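PDB 3I1I: homoserine O-acetyltransferase from Bacillus anthracis str. 'Ames Ancestor', which probably transfers an acetyl group from acetyl-CoA to the hydroxyl of homoserine, a step on the route to methionine. Local coordinates for residues K60-A63 and H64-E67; Q162-A165 and V166-H170; E247-P250 and Y251-V254; S256-S259 and F260-E263; L299-A302 and L303-V306. All coordinates share one frame; numbering follows the deposited sequence.

Contact 1 of 5, residues K60-A63 and H64-E67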
loop_
_atom_site.group_PDB
_atom_site.type_symbol
_atom_site.label_atom_id
_atom_site.label_comp_id
_atom_site.label_asym_id
_atom_site.label_seq_id
_atom_site.Cartn_x
_atom_site.Cartn_y
_atom_site.Cartn_z
ATOM N N LYS A 60 -28.119 18.897 -10.470
ATOM C CA LYS A 60 -27.609 18.441 -11.764
ATOM C C LYS A 60 -27.278 19.601 -12.651
ATOM O O LYS A 60 -27.898 20.662 -12.556
ATOM C CB LYS A 60 -28.645 17.610 -12.500
ATOM C CG LYS A 60 -29.417 16.596 -11.670
ATOM C CD LYS A 60 -30.141 15.624 -12.601
ATOM C CE LYS A 60 -30.849 14.515 -11.854
ATOM N NZ LYS A 60 -31.231 13.356 -12.735
ATOM N N TYR A 61 -26.317 19.368 -13.539
ATOM C CA TYR A 61 -25.874 20.359 -14.498
ATOM C C TYR A 61 -26.717 20.340 -15.799
ATOM O O TYR A 61 -26.766 21.328 -16.511
ATOM C CB TYR A 61 -24.412 20.136 -14.864
ATOM C CG TYR A 61 -23.415 20.349 -13.754
ATOM C CD1 TYR A 61 -23.346 21.567 -13.065
ATOM C CD2 TYR A 61 -22.504 19.355 -13.419
ATOM C CE1 TYR A 61 -22.417 21.765 -12.049
ATOM C CE2 TYR A 61 -21.574 19.543 -12.426
ATOM C CZ TYR A 61 -21.535 20.758 -11.736
ATOM O OH TYR A 61 -20.607 20.941 -10.752
ATOM N N THR A 62 -27.323 19.211 -16.132
ATOM C CA THR A 62 -28.321 19.143 -17.231
ATOM C C THR A 62 -29.417 18.223 -16.733
ATOM O O THR A 62 -29.188 17.406 -15.821
ATOM C CB THR A 62 -27.733 18.585 -18.564
ATOM O OG1 THR A 62 -27.677 17.157 -18.511
ATOM C CG2 THR A 62 -26.312 19.116 -18.827
ATOM N N ALA A 63 -30.600 18.318 -17.315
ATOM C CA ALA A 63 -31.691 17.440 -16.879
ATOM C C ALA A 63 -31.466 15.983 -17.310
ATOM O O ALA A 63 -32.157 15.099 -16.842
ATOM C CB ALA A 63 -33.046 17.955 -17.349
ATOM N N HIS A 64 -30.482 15.712 -18.157
ATOM C CA HIS A 64 -30.185 14.325 -18.535
ATOM C C HIS A 64 -28.976 13.752 -17.796
ATOM O O HIS A 64 -28.436 12.728 -18.211
ATOM C CB HIS A 64 -30.000 14.189 -20.069
ATOM C CG HIS A 64 -28.838 14.960 -20.623
ATOM N ND1 HIS A 64 -27.534 14.506 -20.545
ATOM C CD2 HIS A 64 -28.784 16.156 -21.268
ATOM C CE1 HIS A 64 -26.725 15.393 -21.108
ATOM N NE2 HIS A 64 -27.458 16.404 -21.555
ATOM N N ASP A 65 -28.548 14.407 -16.711
ATOM C CA ASP A 65 -27.472 13.857 -15.871
ATOM C C ASP A 65 -27.965 12.571 -15.219
ATOM O O ASP A 65 -29.011 12.545 -14.578
ATOM C CB ASP A 65 -27.043 14.823 -14.750
ATOM C CG ASP A 65 -26.217 16.018 -15.235
ATOM O OD1 ASP A 65 -25.843 16.066 -16.428
ATOM O OD2 ASP A 65 -25.933 16.922 -14.390
ATOM N N GLU A 66 -27.177 11.516 -15.347
ATOM C CA GLU A 66 -27.521 10.219 -14.766
ATOM C C GLU A 66 -27.661 10.357 -13.259
ATOM O O GLU A 66 -28.628 9.876 -12.669
ATOM C CB GLU A 66 -26.420 9.186 -15.036
ATOM C CG GLU A 66 -25.906 9.125 -16.489
ATOM C CD GLU A 66 -26.751 8.232 -17.401
ATOM O OE1 GLU A 66 -27.893 7.869 -17.012
ATOM O OE2 GLU A 66 -26.260 7.899 -18.516
ATOM N N GLU A 67 -26.673 11.025 -12.662
ATOM C CA GLU A 67 -26.552 11.200 -11.218
ATOM C C GLU A 67 -26.675 12.650 -10.793
ATOM O O GLU A 67 -26.529 13.573 -11.606
ATOM C CB GLU A 67 -25.195 10.661 -10.770
ATOM C CG GLU A 67 -25.166 9.149 -10.861
ATOM C CD GLU A 67 -23.774 8.534 -10.853
ATOM O OE1 GLU A 67 -22.801 9.167 -10.346
ATOM O OE2 GLU A 67 -23.674 7.373 -11.346
#

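Contact 2 of 5, residues Q162-A165 and V166-H170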
loop_
_atom_site.group_PDB
_atom_site.type_symbol
_atom_site.label_atom_id
_atom_site.label_comp_id
_atom_site.label_asym_id
_atom_site.label_seq_id
_atom_site.Cartn_x
_atom_site.Cartn_y
_atom_site.Cartn_z
ATOM N N GLN A 162 -13.223 22.753 9.565
ATOM C CA GLN A 162 -12.639 22.966 10.868
ATOM C C GLN A 162 -11.656 24.126 10.798
ATOM O O GLN A 162 -11.549 24.889 11.735
ATOM C CB GLN A 162 -11.957 21.709 11.394
ATOM C CG GLN A 162 -12.909 20.683 11.947
ATOM C CD GLN A 162 -12.211 19.342 12.178
ATOM O OE1 GLN A 162 -11.849 19.024 13.297
ATOM N NE2 GLN A 162 -12.002 18.574 11.104
ATOM N N GLN A 163 -10.951 24.248 9.686
ATOM C CA GLN A 163 -10.010 25.355 9.504
ATOM C C GLN A 163 -10.750 26.710 9.478
ATOM O O GLN A 163 -10.313 27.678 10.092
ATOM C CB GLN A 163 -9.170 25.127 8.251
ATOM C CG GLN A 163 -8.163 23.979 8.372
ATOM C CD GLN A 163 -6.993 24.327 9.290
ATOM O OE1 GLN A 163 -7.074 25.257 10.100
ATOM N NE2 GLN A 163 -5.892 23.582 9.163
ATOM N N TRP A 164 -11.922 26.746 8.872
ATOM C CA TRP A 164 -12.808 27.912 8.985
ATOM C C TRP A 164 -13.163 28.285 10.432
ATOM O O TRP A 164 -13.063 29.448 10.837
ATOM C CB TRP A 164 -14.134 27.651 8.260
ATOM C CG TRP A 164 -14.147 28.073 6.869
ATOM C CD1 TRP A 164 -13.828 27.322 5.809
ATOM C CD2 TRP A 164 -14.533 29.359 6.362
ATOM N NE1 TRP A 164 -13.991 28.040 4.666
ATOM C CE2 TRP A 164 -14.408 29.305 4.981
ATOM C CE3 TRP A 164 -14.952 30.543 6.951
ATOM C CZ2 TRP A 164 -14.707 30.382 4.163
ATOM C CZ3 TRP A 164 -15.256 31.619 6.131
ATOM C CH2 TRP A 164 -15.113 31.539 4.767
ATOM N N ALA A 165 -13.610 27.290 11.191
ATOM C CA ALA A 165 -14.010 27.518 12.573
ATOM C C ALA A 165 -12.833 28.040 13.434
ATOM O O ALA A 165 -12.998 28.941 14.270
ATOM C CB ALA A 165 -14.602 26.250 13.171
ATOM N N VAL A 166 -11.653 27.497 13.210
ATOM C CA VAL A 166 -10.464 27.942 13.938
ATOM C C VAL A 166 -10.021 29.347 13.468
ATOM O O VAL A 166 -9.840 30.236 14.274
ATOM C CB VAL A 166 -9.298 26.922 13.790
ATOM C CG1 VAL A 166 -7.991 27.501 14.290
ATOM C CG2 VAL A 166 -9.653 25.638 14.529
ATOM N N HIS A 167 -9.890 29.549 12.163
ATOM C CA HIS A 167 -9.242 30.748 11.674
ATOM C C HIS A 167 -10.132 31.903 11.301
ATOM O O HIS A 167 -9.625 32.986 11.137
ATOM C CB HIS A 167 -8.304 30.396 10.544
ATOM C CG HIS A 167 -7.133 29.596 10.996
ATOM N ND1 HIS A 167 -5.938 30.173 11.385
ATOM C CD2 HIS A 167 -6.992 28.261 11.199
ATOM C CE1 HIS A 167 -5.094 29.221 11.760
ATOM N NE2 HIS A 167 -5.710 28.052 11.669
ATOM N N TYR A 168 -11.449 31.710 11.201
ATOM C CA TYR A 168 -12.338 32.811 10.926
ATOM C C TYR A 168 -13.453 32.810 11.924
ATOM O O TYR A 168 -14.634 32.732 11.577
ATOM C CB TYR A 168 -12.870 32.726 9.498
ATOM C CG TYR A 168 -11.795 32.908 8.478
ATOM C CD1 TYR A 168 -11.209 34.152 8.277
ATOM C CD2 TYR A 168 -11.331 31.845 7.755
ATOM C CE1 TYR A 168 -10.178 34.329 7.348
ATOM C CE2 TYR A 168 -10.296 31.996 6.792
ATOM C CZ TYR A 168 -9.734 33.226 6.597
ATOM O OH TYR A 168 -8.758 33.353 5.651
ATOM N N PRO A 169 -13.083 32.926 13.192
ATOM C CA PRO A 169 -14.079 32.789 14.214
ATOM C C PRO A 169 -15.133 33.907 14.252
ATOM O O PRO A 169 -16.196 33.666 14.787
ATOM C CB PRO A 169 -13.250 32.832 15.498
ATOM C CG PRO A 169 -12.102 33.651 15.133
ATOM C CD PRO A 169 -11.760 33.268 13.757
ATOM N N HIS A 170 -14.890 35.099 13.727
ATOM C CA HIS A 170 -15.972 36.079 13.751
ATOM C C HIS A 170 -16.986 35.821 12.630
ATOM O O HIS A 170 -17.996 36.503 12.569
ATOM C CB HIS A 170 -15.452 37.526 13.659
ATOM C CG HIS A 170 -14.323 37.825 14.595
ATOM N ND1 HIS A 170 -14.254 37.306 15.876
ATOM C CD2 HIS A 170 -13.204 38.580 14.431
ATOM C CE1 HIS A 170 -13.130 37.701 16.448
ATOM N NE2 HIS A 170 -12.485 38.492 15.601
#

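Contact 3 of 5, residues E247-P250 and Y251-V254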
loop_
_atom_site.group_PDB
_atom_site.type_symbol
_atom_site.label_atom_id
_atom_site.label_comp_id
_atom_site.label_asym_id
_atom_site.label_seq_id
_atom_site.Cartn_x
_atom_site.Cartn_y
_atom_site.Cartn_z
ATOM N N GLU A 247 -12.971 -22.135 -6.331
ATOM C CA GLU A 247 -12.018 -21.879 -7.429
ATOM C C GLU A 247 -10.584 -22.336 -7.060
ATOM O O GLU A 247 -10.107 -22.095 -5.933
ATOM C CB GLU A 247 -12.043 -20.413 -7.870
ATOM C CG GLU A 247 -11.556 -19.423 -6.812
ATOM C CD GLU A 247 -11.577 -17.953 -7.241
ATOM O OE1 GLU A 247 -11.822 -17.639 -8.455
ATOM O OE2 GLU A 247 -11.322 -17.101 -6.342
ATOM N N VAL A 248 -9.931 -23.039 -7.999
ATOM C CA VAL A 248 -8.604 -23.594 -7.798
ATOM C C VAL A 248 -7.501 -22.761 -8.456
ATOM O O VAL A 248 -6.366 -22.825 -8.074
ATOM C CB VAL A 248 -8.511 -25.075 -8.332
ATOM C CG1 VAL A 248 -9.568 -25.991 -7.643
ATOM C CG2 VAL A 248 -8.594 -25.109 -9.863
ATOM N N GLU A 249 -7.830 -21.930 -9.424
ATOM C CA GLU A 249 -6.764 -21.285 -10.217
ATOM C C GLU A 249 -5.899 -20.340 -9.384
ATOM O O GLU A 249 -4.682 -20.322 -9.550
ATOM C CB GLU A 249 -7.296 -20.573 -11.464
ATOM C CG GLU A 249 -6.226 -19.883 -12.321
ATOM C CD GLU A 249 -5.077 -20.800 -12.746
ATOM O OE1 GLU A 249 -3.938 -20.289 -12.904
ATOM O OE2 GLU A 249 -5.303 -22.023 -12.930
ATOM N N PRO A 250 -6.477 -19.581 -8.437
ATOM C CA PRO A 250 -5.579 -18.769 -7.572
ATOM C C PRO A 250 -4.476 -19.564 -6.804
ATOM O O PRO A 250 -3.437 -18.994 -6.466
ATOM C CB PRO A 250 -6.549 -18.131 -6.554
ATOM C CG PRO A 250 -7.913 -18.122 -7.312
ATOM C CD PRO A 250 -7.892 -19.447 -8.041
ATOM N N TYR A 251 -4.727 -20.855 -6.574
ATOM C CA TYR A 251 -3.840 -21.759 -5.837
ATOM C C TYR A 251 -2.713 -22.310 -6.701
ATOM O O TYR A 251 -1.889 -23.094 -6.227
ATOM C CB TYR A 251 -4.649 -22.935 -5.243
ATOM C CG TYR A 251 -5.496 -22.516 -4.095
ATOM C CD1 TYR A 251 -5.076 -22.710 -2.780
ATOM C CD2 TYR A 251 -6.678 -21.828 -4.302
ATOM C CE1 TYR A 251 -5.846 -22.281 -1.707
ATOM C CE2 TYR A 251 -7.442 -21.375 -3.241
ATOM C CZ TYR A 251 -7.033 -21.615 -1.954
ATOM O OH TYR A 251 -7.808 -21.165 -0.921
ATOM N N GLU A 252 -2.653 -21.873 -7.956
ATOM C CA GLU A 252 -1.764 -22.500 -8.914
ATOM C C GLU A 252 -0.632 -21.600 -9.352
ATOM O O GLU A 252 0.418 -22.089 -9.695
ATOM C CB GLU A 252 -2.587 -23.003 -10.108
ATOM C CG GLU A 252 -3.478 -24.197 -9.700
ATOM C CD GLU A 252 -4.354 -24.751 -10.822
ATOM O OE1 GLU A 252 -4.312 -24.244 -11.976
ATOM O OE2 GLU A 252 -5.098 -25.717 -10.539
ATOM N N LYS A 253 -0.836 -20.295 -9.334
ATOM C CA LYS A 253 0.209 -19.342 -9.725
ATOM C C LYS A 253 0.149 -18.134 -8.824
ATOM O O LYS A 253 -0.947 -17.705 -8.402
ATOM C CB LYS A 253 0.010 -18.877 -11.160
ATOM C CG LYS A 253 -0.034 -20.002 -12.199
ATOM C CD LYS A 253 0.288 -19.430 -13.557
ATOM C CE LYS A 253 0.028 -20.424 -14.675
ATOM N NZ LYS A 253 -1.438 -20.476 -15.005
ATOM N N VAL A 254 1.306 -17.568 -8.520
ATOM C CA VAL A 254 1.299 -16.407 -7.672
ATOM C C VAL A 254 0.380 -15.367 -8.298
ATOM O O VAL A 254 -0.402 -14.745 -7.593
ATOM C CB VAL A 254 2.682 -15.850 -7.428
ATOM C CG1 VAL A 254 2.600 -14.517 -6.651
ATOM C CG2 VAL A 254 3.509 -16.884 -6.643
#

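Contact 4 of 5, residues S256-S259 and F260-E263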
loop_
_atom_site.group_PDB
_atom_site.type_symbol
_atom_site.label_atom_id
_atom_site.label_comp_id
_atom_site.label_asym_id
_atom_site.label_seq_id
_atom_site.Cartn_x
_atom_site.Cartn_y
_atom_site.Cartn_z
ATOM N N SER A 256 -2.273 -15.567 -10.300
ATOM C CA SER A 256 -3.698 -15.757 -10.507
ATOM C C SER A 256 -4.522 -15.109 -9.404
ATOM O O SER A 256 -4.400 -15.442 -8.243
ATOM C CB SER A 256 -4.018 -17.235 -10.622
ATOM O OG SER A 256 -3.530 -17.732 -11.855
ATOM N N LEU A 257 -5.400 -14.191 -9.787
ATOM C CA LEU A 257 -6.192 -13.466 -8.800
ATOM C C LEU A 257 -7.395 -14.276 -8.344
ATOM O O LEU A 257 -7.977 -15.052 -9.116
ATOM C CB LEU A 257 -6.646 -12.137 -9.382
ATOM C CG LEU A 257 -5.529 -11.223 -9.895
ATOM C CD1 LEU A 257 -6.150 -10.068 -10.671
ATOM C CD2 LEU A 257 -4.640 -10.685 -8.741
ATOM N N THR A 258 -7.756 -14.104 -7.079
ATOM C CA THR A 258 -9.024 -14.598 -6.548
ATOM C C THR A 258 -10.157 -13.771 -7.129
ATOM O O THR A 258 -9.949 -12.702 -7.737
ATOM C CB THR A 258 -9.098 -14.485 -4.981
ATOM O OG1 THR A 258 -9.023 -13.098 -4.580
ATOM C CG2 THR A 258 -8.027 -15.315 -4.319
ATOM N N SER A 259 -11.375 -14.237 -6.947
ATOM C CA SER A 259 -12.503 -13.517 -7.519
ATOM C C SER A 259 -12.727 -12.224 -6.767
ATOM O O SER A 259 -13.141 -11.249 -7.363
ATOM C CB SER A 259 -13.764 -14.372 -7.487
ATOM O OG SER A 259 -14.090 -14.737 -6.158
ATOM N N PHE A 260 -12.459 -12.195 -5.459
ATOM C CA PHE A 260 -12.590 -10.912 -4.750
ATOM C C PHE A 260 -11.558 -9.910 -5.243
ATOM O O PHE A 260 -11.911 -8.740 -5.439
ATOM C CB PHE A 260 -12.642 -11.020 -3.219
ATOM C CG PHE A 260 -11.434 -11.630 -2.583
ATOM C CD1 PHE A 260 -10.345 -10.860 -2.264
ATOM C CD2 PHE A 260 -11.423 -12.990 -2.243
ATOM C CE1 PHE A 260 -9.195 -11.445 -1.651
ATOM C CE2 PHE A 260 -10.297 -13.595 -1.651
ATOM C CZ PHE A 260 -9.183 -12.804 -1.336
ATOM N N GLU A 261 -10.329 -10.366 -5.543
ATOM C CA GLU A 261 -9.327 -9.458 -6.077
ATOM C C GLU A 261 -9.764 -8.872 -7.423
ATOM O O GLU A 261 -9.550 -7.673 -7.681
ATOM C CB GLU A 261 -7.975 -10.139 -6.216
ATOM C CG GLU A 261 -7.211 -10.334 -4.910
ATOM C CD GLU A 261 -5.963 -11.192 -5.087
ATOM O OE1 GLU A 261 -6.085 -12.412 -5.362
ATOM O OE2 GLU A 261 -4.856 -10.627 -4.944
ATOM N N LYS A 262 -10.374 -9.717 -8.270
ATOM C CA LYS A 262 -10.913 -9.283 -9.558
ATOM C C LYS A 262 -12.021 -8.242 -9.426
ATOM O O LYS A 262 -11.973 -7.218 -10.096
ATOM C CB LYS A 262 -11.462 -10.464 -10.342
ATOM C CG LYS A 262 -10.382 -11.277 -11.020
ATOM C CD LYS A 262 -10.911 -12.539 -11.649
ATOM C CE LYS A 262 -9.742 -13.386 -12.124
ATOM N NZ LYS A 262 -10.205 -14.762 -12.579
ATOM N N GLU A 263 -13.015 -8.511 -8.588
ATOM C CA GLU A 263 -14.094 -7.539 -8.364
ATOM C C GLU A 263 -13.491 -6.201 -7.890
ATOM O O GLU A 263 -13.689 -5.181 -8.517
ATOM C CB GLU A 263 -15.145 -8.072 -7.394
ATOM C CG GLU A 263 -15.825 -9.338 -7.925
ATOM C CD GLU A 263 -16.380 -10.340 -6.852
ATOM O OE1 GLU A 263 -17.090 -11.284 -7.301
ATOM O OE2 GLU A 263 -16.131 -10.219 -5.608
HETATM O O HOH W 1 -4.018 -14.208 -5.602
#

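Contact 5 of 5, residues L299-A302 and L303-V306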
loop_
_atom_site.group_PDB
_atom_site.type_symbol
_atom_site.label_atom_id
_atom_site.label_comp_id
_atom_site.label_asym_id
_atom_site.label_seq_id
_atom_site.Cartn_x
_atom_site.Cartn_y
_atom_site.Cartn_z
ATOM N N LEU A 299 -3.328 21.629 20.504
ATOM C CA LEU A 299 -4.701 21.472 20.045
ATOM C C LEU A 299 -5.630 22.345 20.872
ATOM O O LEU A 299 -6.485 23.021 20.307
ATOM C CB LEU A 299 -5.131 20.013 20.122
ATOM C CG LEU A 299 -6.548 19.690 19.649
ATOM C CD1 LEU A 299 -6.781 20.164 18.197
ATOM C CD2 LEU A 299 -6.825 18.187 19.796
ATOM N N GLU A 300 -5.436 22.342 22.195
ATOM C CA GLU A 300 -6.206 23.147 23.130
ATOM C C GLU A 300 -6.188 24.644 22.700
ATOM O O GLU A 300 -7.212 25.349 22.680
ATOM C CB GLU A 300 -5.612 22.968 24.542
ATOM C CG GLU A 300 -5.508 21.470 25.083
ATOM C CD GLU A 300 -4.667 20.446 24.242
ATOM O OE1 GLU A 300 -5.090 19.268 24.060
ATOM O OE2 GLU A 300 -3.585 20.782 23.771
ATOM N N GLU A 301 -5.014 25.130 22.354
ATOM C CA GLU A 301 -4.931 26.513 21.931
ATOM C C GLU A 301 -5.671 26.739 20.624
ATOM O O GLU A 301 -6.387 27.702 20.506
ATOM C CB GLU A 301 -3.492 27.027 21.816
ATOM C CG GLU A 301 -3.475 28.574 21.718
ATOM C CD GLU A 301 -2.262 29.175 21.027
ATOM O OE1 GLU A 301 -1.205 28.493 20.934
ATOM O OE2 GLU A 301 -2.394 30.361 20.607
ATOM N N ALA A 302 -5.509 25.858 19.647
ATOM C CA ALA A 302 -6.181 26.024 18.363
ATOM C C ALA A 302 -7.690 26.144 18.618
ATOM O O ALA A 302 -8.347 27.033 18.098
ATOM C CB ALA A 302 -5.855 24.855 17.402
ATOM N N LEU A 303 -8.217 25.287 19.478
ATOM C CA LEU A 303 -9.641 25.227 19.709
ATOM C C LEU A 303 -10.169 26.386 20.536
ATOM O O LEU A 303 -11.335 26.735 20.423
ATOM C CB LEU A 303 -9.994 23.900 20.363
ATOM C CG LEU A 303 -9.830 22.657 19.487
ATOM C CD1 LEU A 303 -9.855 21.378 20.342
ATOM C CD2 LEU A 303 -10.948 22.655 18.405
ATOM N N SER A 304 -9.318 26.988 21.370
ATOM C CA SER A 304 -9.685 28.192 22.126
ATOM C C SER A 304 -10.277 29.298 21.232
ATOM O O SER A 304 -11.079 30.105 21.667
ATOM C CB SER A 304 -8.455 28.726 22.898
ATOM O OG SER A 304 -7.500 29.321 22.009
ATOM N N ASN A 305 -9.853 29.341 19.980
ATOM C CA ASN A 305 -10.294 30.391 19.062
ATOM C C ASN A 305 -11.709 30.146 18.488
ATOM O O ASN A 305 -12.365 31.079 18.043
ATOM C CB ASN A 305 -9.305 30.498 17.902
ATOM C CG ASN A 305 -7.925 30.967 18.335
ATOM O OD1 ASN A 305 -7.722 32.155 18.527
ATOM N ND2 ASN A 305 -6.959 30.041 18.449
ATOM N N VAL A 306 -12.150 28.895 18.457
ATOM C CA VAL A 306 -13.447 28.554 17.896
ATOM C C VAL A 306 -14.556 29.220 18.714
ATOM O O VAL A 306 -14.559 29.130 19.922
ATOM C CB VAL A 306 -13.665 27.015 17.863
ATOM C CG1 VAL A 306 -15.095 26.650 17.488
ATOM C CG2 VAL A 306 -12.620 26.351 16.893
#

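Contact 1 of 5, residues K60-A63 and H64-E67
Thr62 and Asp65 are the two ends of a type I beta turn, closed by the amide of Asp65, whose N lies 3.2 Å from Thr62 O. The carboxylate of Asp65 then folds back over the turn and gathers three donors. Its OD2 takes two successive backbone amides from one face: Tyr61 N, 2.6 Å from OD2, arrives on the syn side, tilted out of the carboxylate plane, whereas Thr62 N, 3.2 Å from the same OD2, stands well above that plane. The other oxygen, OD1, receives the Thr62 hydroxyl, with OG1 3.0 Å away and again above the plane. Three bonds to two oxygens leave the carboxylate little freedom to rotate.

Thr62 OG1 has a second task, accepting from His64 N at 3.2 Å. It also sits over the centre of the His64 imidazole, while Thr62 CB makes a CH-pi contact with the ring. Lys60 slides past Asp65 in the opposite direction; its chain, extended beyond CG, brings NZ to 3.0 Å from Asp65 O, so the ammonium group meets the backbone carbonyl rather than the carboxylate.

The turn lies at the surface, in the loop between strands 44-48 and 75-76. Tyr61 points back from it, its ring stacked with His56 and His103 and its OH bonded to Glu32 of strand 24-34.

Contact 2 of 5, residues Q162-A165 and V166-H170
Trp164 and Tyr168, one helical turn apart, set their rings obliquely to each other: the six-membered ring of the indole and the phenol have centroids 5.2 Å apart and planes 51° from parallel. Tyr168 CD2 lies over one face of the Trp164 ring system, toward its rim, and comes within 3.9 Å of Trp164 CE3. Gln163 and His167 make the neighbouring pair, lying side by side and pointing the same way. The Gln163 chain turns about its CB-CG bond (chi2 -72°), which swings OE1 round to the edge of the imidazole, 3.2 Å from His167 CD2; amide and ring planes differ by 45°.

Beneath these pairs the backbone runs out its last helical bonds, from Val166 N to Gln162 O at 3.0 Å, from His167 N to Gln163 O at 2.8 Å and from Tyr168 N to Trp164 O at 2.8 Å. Tyr168 is the first residue to leave helical geometry, and Pro169 follows. This helix, 156-167, is the connection in the beta-alpha-beta unit of strands 150-154 and 174-178, and follows the likely nucleophile elbow of the alpha/beta hydrolase fold.

Trp164 and Tyr168 meet through carbon and use their polar ends on helix 129-142, NE1 bonding to Gln136 and OH to Arg134. Between Gln163 OE1 and the C-H edge of His167 there is probably a weak attraction.

Contact 3 of 5, residues E247-P250 and Y251-V254
Val248 and Tyr251 open a short 3-10 turn in the loop between helices 234-240 and 259-270, with Tyr251 N 3.0 Å from Val248 O. The next bond repeats the three-residue spacing: Glu252 N lies 3.0 Å from Glu249 O. In both, the donor stands above the carbonyl plane, in keeping with the tight winding.

Val248 O sits at the edge of the Tyr251 ring, in its plane and 3.3 Å from Tyr251 CB, and Glu247 O approaches Tyr251 CD2 obliquely. Glu252 keeps its chain extended beyond CG and crosses Val248, its OE2 3.6 Å from Val248 CG2. On the outer surface Glu249, whose CG is anti to the backbone N (chi1 180°), bends at its next bond and offers OE1 to Lys253 NZ in a weak salt bridge of 3.3 Å. Glu249 was modelled in two conformers, so this bridge, like the very close approach of its other oxygen to Glu252, is doubtful in detail.

Further out, in the conformer described, Ser256 OG also bonds to Glu249 OE1, and Glu247 OE2 accepts from Ser259 N at the start of helix 259-270. The turn also faces another copy of the protein: Tyr251 stacks on His294 of the second subunit, and Pro250 packs on its Leu289. Lys285 NZ of that subunit donates to the backbone oxygens Lys253 O and Val254 O.

Contact 4 of 5, residues S256-S259 and F260-E263
Glu261 OE1 is gripped by three donors: Thr258 N at 2.9 Å, Thr258 OG1 at 3.1 Å and a water at 2.7 Å that also donates to Ser256 O. Both Thr258 groups meet OE1 on the anti side of the carboxylate, and the amide bond is nearly straight, with 171° at the hydrogen. Thr258 OG1 in turn accepts from Glu261 N, 3.2 Å away. This bond and the one from Thr258 N to Glu261 OE1 make a capping box, to which the OG1 to OE1 bond is an addition, with Thr258 as N-cap of helix 259-270; the helix's own bonds follow at once, from Lys262 N to Thr258 O and from Glu263 N to Ser259 O.

The same hydroxyl lies over the middle of the Phe260 ring, OG1 about 3.0 Å above its plane, and Thr258 CB adds a CH-pi contact. Phe260 reaches this place because its CG stands between the backbone N and the carbonyl carbon (chi1 61°), turning the ring back under the cap. Leu257 crosses Glu261 at about a right angle, its CD2 3.8 Å from Glu261 OE2. Beyond the cap, Thr258 packs on Leu288 of the second subunit and Phe260 on Ile186 of that subunit.

Contact 5 of 5, residues L299-A302 and L303-V306
Leu303 N to Leu299 O and Ser304 N to Glu300 O, both 3.0 Å, are the sound bonds here, regular helical links between residues four apart. The spacing then tightens. Asn305 turns its backbone N to Ala302 O, three residues back, and its side-chain ND2 reaches that oxygen too; both bonds are weak at 3.3 Å, but together they bring a main-chain and a side-chain N-H to one carbonyl. Ser304 OG also folds back on the backbone, placed between its own N and carbonyl carbon by chi1 of 72°, and donates to Glu301 O. The modelled length of that last bond is too short to be taken literally. Val306 N closes the run with a bond to Leu303 O, again at a spacing of three.

On the inner side Leu299 and Leu303 cross obliquely, with Leu299 CG 3.8 Å from Leu303 CD1. Leu303 goes on to pack against Met329 and Leu332 of helix 324-335, while Ala302 rests on Phe296. Glu301 points away and bonds through OE1 to Ser297.

Lys338 NZ bonds to Ser304 O and, more weakly, to Leu303 O and the loop oxygen Val306 O. Its positive charge would probably be favoured beside the carbonyls of Leu303 and Ser304. The arrangement is that of a helix C terminus, here running into strand 309-313 of the central alpha/beta hydrolase sheet.

Each contact is local, a turn or a helix end, and they follow in series along the chain, none nested or crossed. Contact 1 comes first, in the surface loop after strand 44-48, and touches none of the others. Contact 2 finishes helix 156-167 before strand 174-178. Contacts 3 and 4 form a pair, centres about 10 Å apart: residues 247-254 lead into the start of helix 259-270, and both meet the second subunit. Contact 5 returns the chain to the sheet at strand 309-313 and packs on contact 2, with Val306 CG2 3.7 Å from Ala165 O, joining two helix ends. The two pairs lie on opposite sides of the chain's centre.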